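Local coordinates for transcriptional regulator (Streptococcus dysgalactiae, PDB 4YV9), which serves as the receptor for SHP peptide pheromones in quorum sensing and, as a helix-turn-helix DNA-binding regulator, probably controls transcription in response to them, at residues Q14-S19 against L55-D60; K87-L92 against S114-T119; E138-Y143 against K165-S170; F227-G232 against R248-I253. One frame throughout, in Å; residues are numbered along the deposited sequence.

Interaction 1. Residues Q14-S19 against L55-D60; sequences QGKQVS and LNITID. With SO4 (sulfate ion), chain M.
Within the helix-turn-helix domain, the side chain of Lys16, just past helix 6-15, hydrogen-bonds the carbonyl of Leu55 at the C-terminal end of helix 45-54. Lys16 NZ donates to Leu55 O over 2.8 Å. The bond runs nearly along the C=O axis, with a C=O...N angle of 173°. The lysine chain is extended as far as CE and bends only at the last torsion (chi4 -136°), which turns NZ onto the oxygen. On the way its methylene groups pass the tip of Ile57, CE lying 3.9 Å from Ile57 CD1, so that the charged end arrives beside an apolar branch.

A second, purely apolar meeting lies nearby. Leu55 CD2 rests against Val18, 3.8 Å from CG1 and 3.9 Å from both CB and CG2. Both segments change direction by the same device: Gln17 and Asn56, each with positive phi, end their helices in Schellman motifs. Leu55 and Ile57 also pack on Leu9 and Leu12 of helix 6-15, respectively. Away from this junction, Gln14 NE2 binds O1 of a sulfate ion, probably from the crystallisation liquor, at 2.7 Å; Arg13 holds the same ion.

Lys16 NZ has a further partner, a salt bridge to Glu144 of the second subunit. The ammonium group thus joins a carbonyl at a helix C-terminus, where the helix dipole would favour a positive charge, to a carboxylate across the dimer, and ties the DNA-binding domain to the partner chain's C-terminal domain.

Interaction 2. Residues K87-L92 against S114-T119; sequences KNVAKL and SSIEPT
Ile116 lays its CG1-CD1 branch against Val89, the two side chains sliding past each other in opposite directions. Val89 CG2 is the touching methyl, 3.6 Å from both Ile116 CG1 and Ile116 CD1. In Ile116, CG1 sits between the backbone N and the carbonyl carbon (chi1 70°), the crowded position, and with CD1 anti beyond it the branch extends into the other segment. There CD1 meets Leu92 CD1 at 3.4 Å, a tighter approach than usual for two methyl groups, with the side chains at about a right angle. The other branch, CG2, is brushed by the aliphatic part of Lys87, whose CD lies 4.2 Å away.

The contact joins the start of helix 89-98 to the loop between helices 103-113 and 124-136 in the helical-repeat C-terminal domain. Asn88 is the N-cap of helix 89-98: its OD1 accepts from Lys91 N at 2.8 Å. Just before it, Lys87, with positive phi, closes helix 72-85, and its NZ turns back to bond Tyr84 O and to make a cation-pi contact with the Tyr84 ring. That helix also packs Val80 and Tyr83 against Leu92. Val89 also meets Glu117, CG2 lying 3.7 Å from Glu117 CB and CG1 4.0 Å from Glu117 CG, the glutamate offering its methylene carbons as it crosses the valine at about a right angle.

Interaction 3. Residues E138-Y143 against K165-S170; sequences EQWGYY and KEMVTS
This is an aromatic-on-helix packing contact, reinforced by one backbone hydrogen bond, between the loop leading into helix 142-151 and the last turn of helix 157-169 in the C-terminal domain. The Trp140 ring lies with one face over that turn. Met167 CB, in a selenomethionine, sits 3.5 Å from the centroid of the six-membered ring, only 15° off its normal, a CH-pi contact. Its CG, anti to the backbone N (chi1 170°), continues across Trp140 CE3 at 3.6 Å, and SE follows obliquely at 4.9 Å from the same centroid, a Met-aromatic contact. Toward the indole nitrogen, Glu166 CB approaches NE1 at 4.0 Å, while its carboxylate leads away.

At the helix end, Trp140 N donates to Ser170 O over 2.8 Å, tilted 31° from the carbonyl plane. The same oxygen receives a CA-H...O contact from Gln139 CA at 3.2 Å. Ser170 OG bonds back to Glu166 O within its own last turn. Leu148 touches both Trp140 and Met167, and Leu134 touches the tryptophan too. One carbonyl just past the helix thus fixes the backbone at Trp140, while dispersion and CH-pi contacts hold its ring flat against the helix.

Interaction 4. Residues F227-G232 against R248-I253; sequences FLYVHG and RQALQI
Leu228 and Tyr229 on one helix face Ala250 and its neighbours on the other, and every interaction across the pair is apolar. The first group gathers round a leucine methyl. Leu228 CG is anti to the backbone N (chi1 177°), and CD2 beyond it points at the opposite backbone, 3.7 Å from Ala250 N. The same methyl lies 4.0 Å from Gln249 CB and 4.2 Å from Ile253 CD1, with the leucine and glutamine side chains crossing at about a right angle.

The second group involves the tyrosine. Ala250 CB packs 3.7 Å from Tyr229 CB and also borders the ring edge near its plane. Farther out, Leu251 CD2 approaches Tyr229 CE2 obliquely at 4.3 Å. The small alanine lets the backbones come close here, the CA atoms of Tyr229 and Ala250 being 5.5 Å apart.

The segments form an antiparallel helical hairpin, with axes 8.3 Å apart at an angle of 159°, as in TPR-like repeats. Helix 260-273 covers one flank, where Tyr266 and His269 meet the Tyr229 ring edge-to-face; helices 179-197 and 201-215 pack against Phe227, and Leu257 of the second subunit reaches Leu228 and Ile253.

In the fold
Interactions 1 and 4 are buried, interaction 3 is partly buried and interaction 2 lies at the surface. Interaction 1 belongs to the helix-turn-helix domain; the other three are spread through the C-terminal helical-repeat domain, none touching another within the chain. Interaction 4 pairs two helices directly and is wholly apolar across the contact, whereas interactions 1 to 3 involve helix ends and loops. Of these, interaction 2 also has no hydrogen bond between its segments, while interactions 1 and 3 each add one to a backbone carbonyl. Interactions 1, 3 and 4 all reach the second subunit; Glu138 in 138-143 packs on Gln17 of that chain. Interactions 1 and 2 lie about 45 Å apart between centres.

Interaction 1. Residues Q14-S19 against L55-D60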
loop_
_atom_site.group_PDB
_atom_site.type_symbol
_atom_site.label_atom_id
_atom_site.label_comp_id
_atom_site.label_asym_id
_atom_site.label_seq_id
_atom_site.Cartn_x
_atom_site.Cartn_y
_atom_site.Cartn_z
ATOM N N GLN B 14 -10.402 20.890 -13.195
ATOM C CA GLN B 14 -11.769 20.965 -13.697
ATOM C C GLN B 14 -12.612 19.822 -13.144
ATOM O O GLN B 14 -13.793 19.995 -12.846
ATOM C CB GLN B 14 -11.787 20.949 -15.227
ATOM C CG GLN B 14 -11.123 22.186 -15.843
ATOM C CD GLN B 14 -11.088 22.138 -17.358
ATOM O OE1 GLN B 14 -11.020 21.070 -17.951
ATOM N NE2 GLN B 14 -11.140 23.303 -17.990
ATOM N N GLY B 15 -11.994 18.658 -12.995
ATOM C CA GLY B 15 -12.681 17.494 -12.469
ATOM C C GLY B 15 -13.175 17.690 -11.042
ATOM O O GLY B 15 -14.126 17.028 -10.612
ATOM N N LYS B 16 -12.535 18.601 -10.313
ATOM C CA LYS B 16 -12.955 18.947 -8.956
ATOM C C LYS B 16 -13.779 20.228 -8.907
ATOM O O LYS B 16 -14.093 20.728 -7.826
ATOM C CB LYS B 16 -11.738 19.081 -8.043
ATOM C CG LYS B 16 -11.083 17.742 -7.748
ATOM C CD LYS B 16 -9.965 17.876 -6.740
ATOM C CE LYS B 16 -9.363 16.529 -6.461
ATOM N NZ LYS B 16 -9.105 16.239 -5.025
ATOM N N GLN B 17 -14.137 20.739 -10.083
ATOM C CA GLN B 17 -14.912 21.974 -10.221
ATOM C C GLN B 17 -14.204 23.179 -9.579
ATOM O O GLN B 17 -14.858 24.099 -9.098
ATOM C CB GLN B 17 -16.315 21.801 -9.614
ATOM C CG GLN B 17 -16.924 20.412 -9.803
ATOM C CD GLN B 17 -16.899 19.965 -11.252
ATOM O OE1 GLN B 17 -17.117 20.766 -12.163
ATOM N NE2 GLN B 17 -16.626 18.687 -11.473
ATOM N N VAL B 18 -12.869 23.174 -9.595
ATOM C CA VAL B 18 -12.053 24.229 -8.972
ATOM C C VAL B 18 -11.588 25.271 -10.010
ATOM O O VAL B 18 -11.172 24.920 -11.115
ATOM C CB VAL B 18 -10.846 23.584 -8.239
ATOM C CG1 VAL B 18 -9.849 24.622 -7.741
ATOM C CG2 VAL B 18 -11.347 22.737 -7.081
ATOM N N SER B 19 -11.691 26.561 -9.680
ATOM C CA SER B 19 -11.293 27.615 -10.621
ATOM C C SER B 19 -9.786 27.827 -10.628
ATOM O O SER B 19 -9.112 27.577 -9.641
ATOM C CB SER B 19 -11.976 28.948 -10.274
ATOM O OG SER B 19 -11.482 29.447 -9.035
ATOM N N LEU B 55 -5.407 21.336 -4.299
ATOM C CA LEU B 55 -6.383 20.368 -4.790
ATOM C C LEU B 55 -6.431 19.072 -3.976
ATOM O O LEU B 55 -7.165 18.150 -4.337
ATOM C CB LEU B 55 -6.083 20.025 -6.256
ATOM C CG LEU B 55 -6.143 21.194 -7.247
ATOM C CD1 LEU B 55 -5.503 20.777 -8.592
ATOM C CD2 LEU B 55 -7.580 21.631 -7.463
ATOM N N ASN B 56 -5.649 19.004 -2.894
ATOM C CA ASN B 56 -5.566 17.821 -2.020
ATOM C C ASN B 56 -5.164 16.535 -2.774
ATOM O O ASN B 56 -5.694 15.441 -2.524
ATOM C CB ASN B 56 -6.885 17.616 -1.280
ATOM C CG ASN B 56 -7.182 18.755 -0.308
ATOM O OD1 ASN B 56 -6.397 19.017 0.604
ATOM N ND2 ASN B 56 -8.297 19.447 -0.516
ATOM N N ILE B 57 -4.248 16.714 -3.712
ATOM C CA ILE B 57 -3.645 15.636 -4.491
ATOM C C ILE B 57 -2.153 15.697 -4.219
ATOM O O ILE B 57 -1.549 16.771 -4.229
ATOM C CB ILE B 57 -3.901 15.787 -6.009
ATOM C CG1 ILE B 57 -5.397 15.900 -6.301
ATOM C CG2 ILE B 57 -3.280 14.615 -6.787
ATOM C CD1 ILE B 57 -5.707 16.450 -7.680
ATOM N N THR B 58 -1.554 14.566 -3.917
ATOM C CA THR B 58 -0.123 14.550 -3.732
ATOM C C THR B 58 0.528 14.161 -5.077
ATOM O O THR B 58 -0.108 13.511 -5.915
ATOM C CB THR B 58 0.250 13.598 -2.607
ATOM O OG1 THR B 58 1.659 13.361 -2.621
ATOM C CG2 THR B 58 -0.511 12.292 -2.764
ATOM N N ILE B 59 1.774 14.580 -5.286
ATOM C CA ILE B 59 2.407 14.457 -6.600
ATOM C C ILE B 59 2.517 12.994 -7.048
ATOM O O ILE B 59 2.545 12.713 -8.242
ATOM C CB ILE B 59 3.810 15.140 -6.623
ATOM C CG1 ILE B 59 4.475 15.031 -8.009
ATOM C CG2 ILE B 59 4.721 14.565 -5.565
ATOM C CD1 ILE B 59 3.751 15.797 -9.116
ATOM N N ASP B 60 2.531 12.047 -6.117
ATOM C CA ASP B 60 2.598 10.637 -6.542
ATOM C C ASP B 60 1.264 10.172 -7.130
ATOM O O ASP B 60 1.222 9.392 -8.086
ATOM C CB ASP B 60 3.023 9.729 -5.389
ATOM C CG ASP B 60 2.230 9.972 -4.116
ATOM O OD1 ASP B 60 2.101 11.143 -3.722
ATOM O OD2 ASP B 60 1.758 8.989 -3.498
HETATM S S SO4 M . -12.283 26.211 -16.376
HETATM O O1 SO4 M . -10.971 25.731 -16.799
HETATM O O2 SO4 M . -13.240 25.106 -16.326
HETATM O O3 SO4 M . -12.190 26.806 -15.042
HETATM O O4 SO4 M . -12.750 27.214 -17.327
#

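Interaction 2. Residues K87-L92 against S114-T119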
loop_
_atom_site.group_PDB
_atom_site.type_symbol
_atom_site.label_atom_id
_atom_site.label_comp_id
_atom_site.label_asym_id
_atom_site.label_seq_id
_atom_site.Cartn_x
_atom_site.Cartn_y
_atom_site.Cartn_z
ATOM N N LYS B 87 7.498 -19.030 -18.190
ATOM C CA LYS B 87 8.675 -19.908 -18.218
ATOM C C LYS B 87 9.574 -19.684 -19.436
ATOM O O LYS B 87 10.318 -20.582 -19.834
ATOM C CB LYS B 87 8.254 -21.387 -18.169
ATOM C CG LYS B 87 7.442 -21.770 -16.946
ATOM C CD LYS B 87 8.163 -21.372 -15.675
ATOM C CE LYS B 87 7.295 -21.598 -14.459
ATOM N NZ LYS B 87 6.230 -20.573 -14.303
ATOM N N ASN B 88 9.517 -18.492 -20.025
ATOM C CA ASN B 88 10.302 -18.233 -21.228
ATOM C C ASN B 88 11.754 -17.954 -20.885
ATOM O O ASN B 88 12.117 -16.834 -20.516
ATOM C CB ASN B 88 9.707 -17.075 -22.025
ATOM C CG ASN B 88 10.283 -16.969 -23.425
ATOM O OD1 ASN B 88 11.495 -16.915 -23.615
ATOM N ND2 ASN B 88 9.405 -16.966 -24.420
ATOM N N VAL B 89 12.581 -18.987 -20.992
ATOM C CA VAL B 89 14.002 -18.846 -20.716
ATOM C C VAL B 89 14.627 -17.995 -21.798
ATOM O O VAL B 89 15.530 -17.199 -21.541
ATOM C CB VAL B 89 14.710 -20.218 -20.652
ATOM C CG1 VAL B 89 16.218 -20.077 -20.841
ATOM C CG2 VAL B 89 14.391 -20.904 -19.344
ATOM N N ALA B 90 14.107 -18.152 -23.008
ATOM C CA ALA B 90 14.712 -17.560 -24.189
ATOM C C ALA B 90 14.858 -16.040 -24.095
ATOM O O ALA B 90 15.943 -15.506 -24.307
ATOM C CB ALA B 90 13.909 -17.933 -25.426
ATOM N N LYS B 91 13.790 -15.325 -23.788
ATOM C CA LYS B 91 13.909 -13.876 -23.881
ATOM C C LYS B 91 14.357 -13.262 -22.555
ATOM O O LYS B 91 14.751 -12.098 -22.516
ATOM C CB LYS B 91 12.605 -13.269 -24.388
ATOM C CG LYS B 91 11.409 -13.680 -23.585
ATOM C CD LYS B 91 10.146 -13.007 -24.083
ATOM C CE LYS B 91 9.699 -13.491 -25.441
ATOM N NZ LYS B 91 8.444 -12.784 -25.818
ATOM N N LEU B 92 14.338 -14.049 -21.480
ATOM C CA LEU B 92 15.013 -13.641 -20.246
ATOM C C LEU B 92 16.508 -13.637 -20.505
ATOM O O LEU B 92 17.254 -12.854 -19.929
ATOM C CB LEU B 92 14.681 -14.570 -19.078
ATOM C CG LEU B 92 13.377 -14.303 -18.328
ATOM C CD1 LEU B 92 12.992 -15.534 -17.543
ATOM C CD2 LEU B 92 13.500 -13.088 -17.392
ATOM N N SER B 114 17.878 -18.158 -12.899
ATOM C CA SER B 114 18.376 -19.432 -12.372
ATOM C C SER B 114 17.247 -20.311 -11.836
ATOM O O SER B 114 17.412 -21.525 -11.703
ATOM C CB SER B 114 19.401 -19.205 -11.261
ATOM O OG SER B 114 18.772 -18.661 -10.116
ATOM N N SER B 115 16.108 -19.696 -11.518
ATOM C CA SER B 115 14.961 -20.436 -10.989
ATOM C C SER B 115 14.178 -21.178 -12.062
ATOM O O SER B 115 13.265 -21.933 -11.744
ATOM C CB SER B 115 14.014 -19.502 -10.229
ATOM O OG SER B 115 14.318 -19.476 -8.843
ATOM N N ILE B 116 14.526 -20.963 -13.327
ATOM C CA ILE B 116 13.894 -21.695 -14.418
ATOM C C ILE B 116 14.933 -22.258 -15.389
ATOM O O ILE B 116 14.604 -23.010 -16.312
ATOM C CB ILE B 116 12.910 -20.812 -15.202
ATOM C CG1 ILE B 116 13.665 -19.755 -15.998
ATOM C CG2 ILE B 116 11.894 -20.152 -14.266
ATOM C CD1 ILE B 116 12.754 -18.882 -16.800
ATOM N N GLU B 117 16.189 -21.879 -15.182
ATOM C CA GLU B 117 17.296 -22.399 -15.982
ATOM C C GLU B 117 18.580 -22.288 -15.165
ATOM O O GLU B 117 19.314 -21.305 -15.280
ATOM C CB GLU B 117 17.414 -21.639 -17.309
ATOM C CG GLU B 117 18.516 -22.111 -18.233
ATOM C CD GLU B 117 18.239 -23.483 -18.818
ATOM O OE1 GLU B 117 17.062 -23.918 -18.816
ATOM O OE2 GLU B 117 19.205 -24.120 -19.283
ATOM N N PRO B 118 18.861 -23.311 -14.344
ATOM C CA PRO B 118 19.918 -23.259 -13.327
ATOM C C PRO B 118 21.331 -23.096 -13.906
ATOM O O PRO B 118 22.237 -22.740 -13.162
ATOM C CB PRO B 118 19.769 -24.608 -12.612
ATOM C CG PRO B 118 19.237 -25.517 -13.665
ATOM C CD PRO B 118 18.314 -24.674 -14.502
ATOM N N THR B 119 21.512 -23.355 -15.198
ATOM C CA THR B 119 22.807 -23.154 -15.856
ATOM C C THR B 119 23.339 -21.702 -15.693
ATOM O O THR B 119 24.549 -21.467 -15.631
ATOM C CB THR B 119 22.703 -23.535 -17.348
ATOM O OG1 THR B 119 23.120 -24.900 -17.523
ATOM C CG2 THR B 119 23.553 -22.642 -18.212
#

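Interaction 3. Residues E138-Y143 against K165-S170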
loop_
_atom_site.group_PDB
_atom_site.type_symbol
_atom_site.label_atom_id
_atom_site.label_comp_id
_atom_site.label_asym_id
_atom_site.label_seq_id
_atom_site.Cartn_x
_atom_site.Cartn_y
_atom_site.Cartn_z
ATOM N N GLU B 138 22.042 3.839 3.352
ATOM C CA GLU B 138 21.605 4.334 4.668
ATOM C C GLU B 138 20.105 4.128 4.928
ATOM O O GLU B 138 19.680 3.923 6.072
ATOM C CB GLU B 138 21.955 5.817 4.825
ATOM C CG GLU B 138 23.433 6.132 4.781
ATOM C CD GLU B 138 24.211 5.559 5.968
ATOM O OE1 GLU B 138 23.617 5.335 7.055
ATOM O OE2 GLU B 138 25.436 5.362 5.813
ATOM N N GLN B 139 19.325 4.225 3.859
ATOM C CA GLN B 139 17.905 3.909 3.836
ATOM C C GLN B 139 17.513 3.038 2.666
ATOM O O GLN B 139 17.750 3.355 1.505
ATOM C CB GLN B 139 17.095 5.200 3.888
ATOM C CG GLN B 139 16.081 5.537 2.780
ATOM C CD GLN B 139 15.146 6.635 3.267
ATOM O OE1 GLN B 139 15.513 7.346 4.205
ATOM N NE2 GLN B 139 14.011 6.876 2.551
ATOM N N TRP B 140 16.903 1.920 3.012
ATOM C CA TRP B 140 16.487 0.925 2.054
ATOM C C TRP B 140 15.192 1.378 1.407
ATOM O O TRP B 140 14.230 1.720 2.094
ATOM C CB TRP B 140 16.313 -0.413 2.750
ATOM C CG TRP B 140 17.589 -1.109 3.079
ATOM C CD1 TRP B 140 18.630 -0.624 3.795
ATOM C CD2 TRP B 140 17.936 -2.449 2.718
ATOM N NE1 TRP B 140 19.612 -1.571 3.901
ATOM C CE2 TRP B 140 19.210 -2.707 3.243
ATOM C CE3 TRP B 140 17.290 -3.452 1.986
ATOM C CZ2 TRP B 140 19.864 -3.929 3.072
ATOM C CZ3 TRP B 140 17.931 -4.670 1.818
ATOM C CH2 TRP B 140 19.210 -4.897 2.358
ATOM N N GLY B 141 15.177 1.408 0.082
ATOM C CA GLY B 141 13.975 1.765 -0.644
ATOM C C GLY B 141 13.494 0.536 -1.377
ATOM O O GLY B 141 14.037 -0.548 -1.193
ATOM N N TYR B 142 12.463 0.708 -2.197
ATOM C CA TYR B 142 11.936 -0.378 -3.025
ATOM C C TYR B 142 13.044 -1.123 -3.792
ATOM O O TYR B 142 13.075 -2.358 -3.820
ATOM C CB TYR B 142 10.909 0.206 -3.996
ATOM C CG TYR B 142 10.150 -0.796 -4.818
ATOM C CD1 TYR B 142 9.128 -1.545 -4.257
ATOM C CD2 TYR B 142 10.426 -0.963 -6.176
ATOM C CE1 TYR B 142 8.410 -2.477 -5.025
ATOM C CE2 TYR B 142 9.716 -1.870 -6.945
ATOM C CZ TYR B 142 8.709 -2.625 -6.366
ATOM O OH TYR B 142 7.999 -3.526 -7.132
ATOM N N TYR B 143 13.951 -0.360 -4.399
ATOM C CA TYR B 143 15.087 -0.913 -5.163
ATOM C C TYR B 143 15.903 -1.929 -4.369
ATOM O O TYR B 143 16.093 -3.077 -4.802
ATOM C CB TYR B 143 15.996 0.237 -5.621
ATOM C CG TYR B 143 17.148 -0.104 -6.562
ATOM C CD1 TYR B 143 16.904 -0.622 -7.826
ATOM C CD2 TYR B 143 18.470 0.182 -6.211
ATOM C CE1 TYR B 143 17.934 -0.867 -8.706
ATOM C CE2 TYR B 143 19.513 -0.065 -7.089
ATOM C CZ TYR B 143 19.233 -0.597 -8.335
ATOM O OH TYR B 143 20.243 -0.853 -9.235
ATOM N N LYS B 165 18.643 -7.565 8.939
ATOM C CA LYS B 165 18.687 -6.661 10.094
ATOM C C LYS B 165 18.835 -5.206 9.646
ATOM O O LYS B 165 18.172 -4.319 10.175
ATOM C CB LYS B 165 19.839 -7.017 11.049
ATOM C CG LYS B 165 19.570 -8.201 11.969
ATOM C CD LYS B 165 20.702 -8.410 12.983
ATOM C CE LYS B 165 20.752 -7.286 13.998
ATOM N NZ LYS B 165 21.829 -7.482 15.014
ATOM N N GLU B 166 19.721 -4.967 8.684
ATOM C CA GLU B 166 19.893 -3.628 8.137
ATOM C C GLU B 166 18.589 -3.118 7.545
ATOM O O GLU B 166 18.166 -2.000 7.841
ATOM C CB GLU B 166 21.000 -3.611 7.083
ATOM C CG GLU B 166 22.394 -3.737 7.667
ATOM C CD GLU B 166 22.610 -2.814 8.849
ATOM O OE1 GLU B 166 22.545 -1.578 8.675
ATOM O OE2 GLU B 166 22.831 -3.330 9.963
HETATM N N MSE B 167 17.933 -3.953 6.744
HETATM C CA MSE B 167 16.715 -3.555 6.042
HETATM C C MSE B 167 15.547 -3.235 6.973
HETATM O O MSE B 167 14.869 -2.221 6.789
HETATM C CB MSE B 167 16.287 -4.649 5.068
HETATM C CG MSE B 167 14.904 -4.438 4.481
HETATM SE SE MSE B 167 14.359 -6.053 3.490
HETATM C CE MSE B 167 14.206 -7.273 5.005
ATOM N N VAL B 168 15.318 -4.088 7.973
ATOM C CA VAL B 168 14.198 -3.873 8.888
ATOM C C VAL B 168 14.376 -2.630 9.762
ATOM O O VAL B 168 13.395 -2.053 10.231
ATOM C CB VAL B 168 13.963 -5.091 9.811
ATOM C CG1 VAL B 168 13.447 -6.241 9.029
ATOM C CG2 VAL B 168 15.233 -5.480 10.536
ATOM N N THR B 169 15.618 -2.209 9.970
ATOM C CA THR B 169 15.870 -1.052 10.818
ATOM C C THR B 169 16.094 0.240 10.021
ATOM O O THR B 169 16.157 1.332 10.600
ATOM C CB THR B 169 17.084 -1.299 11.752
ATOM O OG1 THR B 169 18.255 -1.572 10.973
ATOM C CG2 THR B 169 16.816 -2.488 12.671
ATOM N N SER B 170 16.151 0.126 8.700
ATOM C CA SER B 170 16.481 1.268 7.857
ATOM C C SER B 170 15.586 1.456 6.636
ATOM O O SER B 170 16.011 2.067 5.665
ATOM C CB SER B 170 17.929 1.145 7.377
ATOM O OG SER B 170 18.782 0.734 8.431
#

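Interaction 4. Residues F227-G232 against R248-I253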
loop_
_atom_site.group_PDB
_atom_site.type_symbol
_atom_site.label_atom_id
_atom_site.label_comp_id
_atom_site.label_asym_id
_atom_site.label_seq_id
_atom_site.Cartn_x
_atom_site.Cartn_y
_atom_site.Cartn_z
ATOM N N PHE B 227 2.904 -15.984 9.005
ATOM C CA PHE B 227 3.604 -15.907 10.288
ATOM C C PHE B 227 2.995 -16.850 11.330
ATOM O O PHE B 227 3.712 -17.412 12.152
ATOM C CB PHE B 227 3.600 -14.470 10.799
ATOM C CG PHE B 227 4.426 -14.255 12.040
ATOM C CD1 PHE B 227 5.758 -14.645 12.089
ATOM C CD2 PHE B 227 3.875 -13.650 13.150
ATOM C CE1 PHE B 227 6.517 -14.445 13.230
ATOM C CE2 PHE B 227 4.634 -13.446 14.294
ATOM C CZ PHE B 227 5.955 -13.847 14.328
ATOM N N LEU B 228 1.677 -17.032 11.303
ATOM C CA LEU B 228 1.048 -18.024 12.184
ATOM C C LEU B 228 1.662 -19.398 11.920
ATOM O O LEU B 228 1.960 -20.149 12.840
ATOM C CB LEU B 228 -0.467 -18.073 11.961
ATOM C CG LEU B 228 -1.259 -19.105 12.759
ATOM C CD1 LEU B 228 -1.078 -18.881 14.246
ATOM C CD2 LEU B 228 -2.723 -18.988 12.375
ATOM N N TYR B 229 1.876 -19.704 10.645
ATOM C CA TYR B 229 2.380 -21.021 10.272
ATOM C C TYR B 229 3.842 -21.165 10.674
ATOM O O TYR B 229 4.221 -22.133 11.302
ATOM C CB TYR B 229 2.227 -21.265 8.771
ATOM C CG TYR B 229 2.635 -22.668 8.377
ATOM C CD1 TYR B 229 3.970 -22.984 8.131
ATOM C CD2 TYR B 229 1.690 -23.676 8.253
ATOM C CE1 TYR B 229 4.351 -24.255 7.771
ATOM C CE2 TYR B 229 2.066 -24.951 7.889
ATOM C CZ TYR B 229 3.399 -25.233 7.655
ATOM O OH TYR B 229 3.778 -26.501 7.303
ATOM N N VAL B 230 4.638 -20.164 10.320
ATOM C CA VAL B 230 6.086 -20.225 10.437
ATOM C C VAL B 230 6.520 -20.202 11.894
ATOM O O VAL B 230 7.417 -20.942 12.312
ATOM C CB VAL B 230 6.726 -19.040 9.671
ATOM C CG1 VAL B 230 8.207 -18.910 10.007
ATOM C CG2 VAL B 230 6.502 -19.204 8.159
ATOM N N HIS B 231 5.867 -19.345 12.670
ATOM C CA HIS B 231 6.118 -19.268 14.099
ATOM C C HIS B 231 5.702 -20.578 14.779
ATOM O O HIS B 231 6.386 -21.067 15.674
ATOM C CB HIS B 231 5.374 -18.070 14.696
ATOM C CG HIS B 231 5.724 -17.788 16.121
ATOM N ND1 HIS B 231 4.899 -17.073 16.962
ATOM C CD2 HIS B 231 6.812 -18.119 16.857
ATOM C CE1 HIS B 231 5.459 -16.984 18.156
ATOM N NE2 HIS B 231 6.622 -17.608 18.117
ATOM N N GLY B 232 4.586 -21.153 14.336
ATOM C CA GLY B 232 4.157 -22.446 14.843
ATOM C C GLY B 232 5.229 -23.478 14.558
ATOM O O GLY B 232 5.522 -24.344 15.389
ATOM N N ARG B 248 -1.912 -25.864 11.684
ATOM C CA ARG B 248 -3.189 -26.351 11.157
ATOM C C ARG B 248 -4.212 -25.210 11.011
ATOM O O ARG B 248 -5.007 -25.209 10.079
ATOM C CB ARG B 248 -3.748 -27.467 12.037
ATOM C CG ARG B 248 -3.218 -28.840 11.644
ATOM C CD ARG B 248 -3.699 -29.929 12.594
ATOM N NE ARG B 248 -3.433 -29.564 13.983
ATOM C CZ ARG B 248 -3.235 -30.438 14.963
ATOM N NH1 ARG B 248 -3.276 -31.744 14.715
ATOM N NH2 ARG B 248 -2.996 -30.005 16.192
ATOM N N GLN B 249 -4.185 -24.244 11.931
ATOM C CA GLN B 249 -5.052 -23.065 11.823
ATOM C C GLN B 249 -4.725 -22.234 10.579
ATOM O O GLN B 249 -5.624 -21.787 9.857
ATOM C CB GLN B 249 -4.936 -22.198 13.084
ATOM C CG GLN B 249 -5.554 -22.854 14.325
ATOM C CD GLN B 249 -5.254 -22.079 15.588
ATOM O OE1 GLN B 249 -4.631 -21.029 15.534
ATOM N NE2 GLN B 249 -5.697 -22.591 16.727
ATOM N N ALA B 250 -3.437 -22.042 10.320
ATOM C CA ALA B 250 -3.019 -21.306 9.128
ATOM C C ALA B 250 -3.504 -22.010 7.872
ATOM O O ALA B 250 -3.966 -21.355 6.943
ATOM C CB ALA B 250 -1.507 -21.134 9.091
ATOM N N LEU B 251 -3.417 -23.342 7.849
ATOM C CA LEU B 251 -3.879 -24.107 6.693
ATOM C C LEU B 251 -5.362 -23.854 6.458
ATOM O O LEU B 251 -5.791 -23.640 5.321
ATOM C CB LEU B 251 -3.631 -25.618 6.877
ATOM C CG LEU B 251 -2.184 -26.118 6.852
ATOM C CD1 LEU B 251 -2.088 -27.643 7.075
ATOM C CD2 LEU B 251 -1.502 -25.714 5.559
ATOM N N GLN B 252 -6.137 -23.909 7.539
ATOM C CA GLN B 252 -7.578 -23.655 7.485
ATOM C C GLN B 252 -7.885 -22.277 6.892
ATOM O O GLN B 252 -8.830 -22.124 6.110
ATOM C CB GLN B 252 -8.204 -23.746 8.881
ATOM C CG GLN B 252 -8.240 -25.140 9.497
ATOM C CD GLN B 252 -8.871 -25.139 10.889
ATOM O OE1 GLN B 252 -10.029 -24.747 11.061
ATOM N NE2 GLN B 252 -8.107 -25.573 11.888
ATOM N N ILE B 253 -7.090 -21.277 7.266
ATOM C CA ILE B 253 -7.282 -19.920 6.737
ATOM C C ILE B 253 -7.137 -19.916 5.201
ATOM O O ILE B 253 -8.033 -19.461 4.492
ATOM C CB ILE B 253 -6.287 -18.922 7.384
ATOM C CG1 ILE B 253 -6.610 -18.773 8.871
ATOM C CG2 ILE B 253 -6.362 -17.559 6.703
ATOM C CD1 ILE B 253 -5.655 -17.901 9.643
#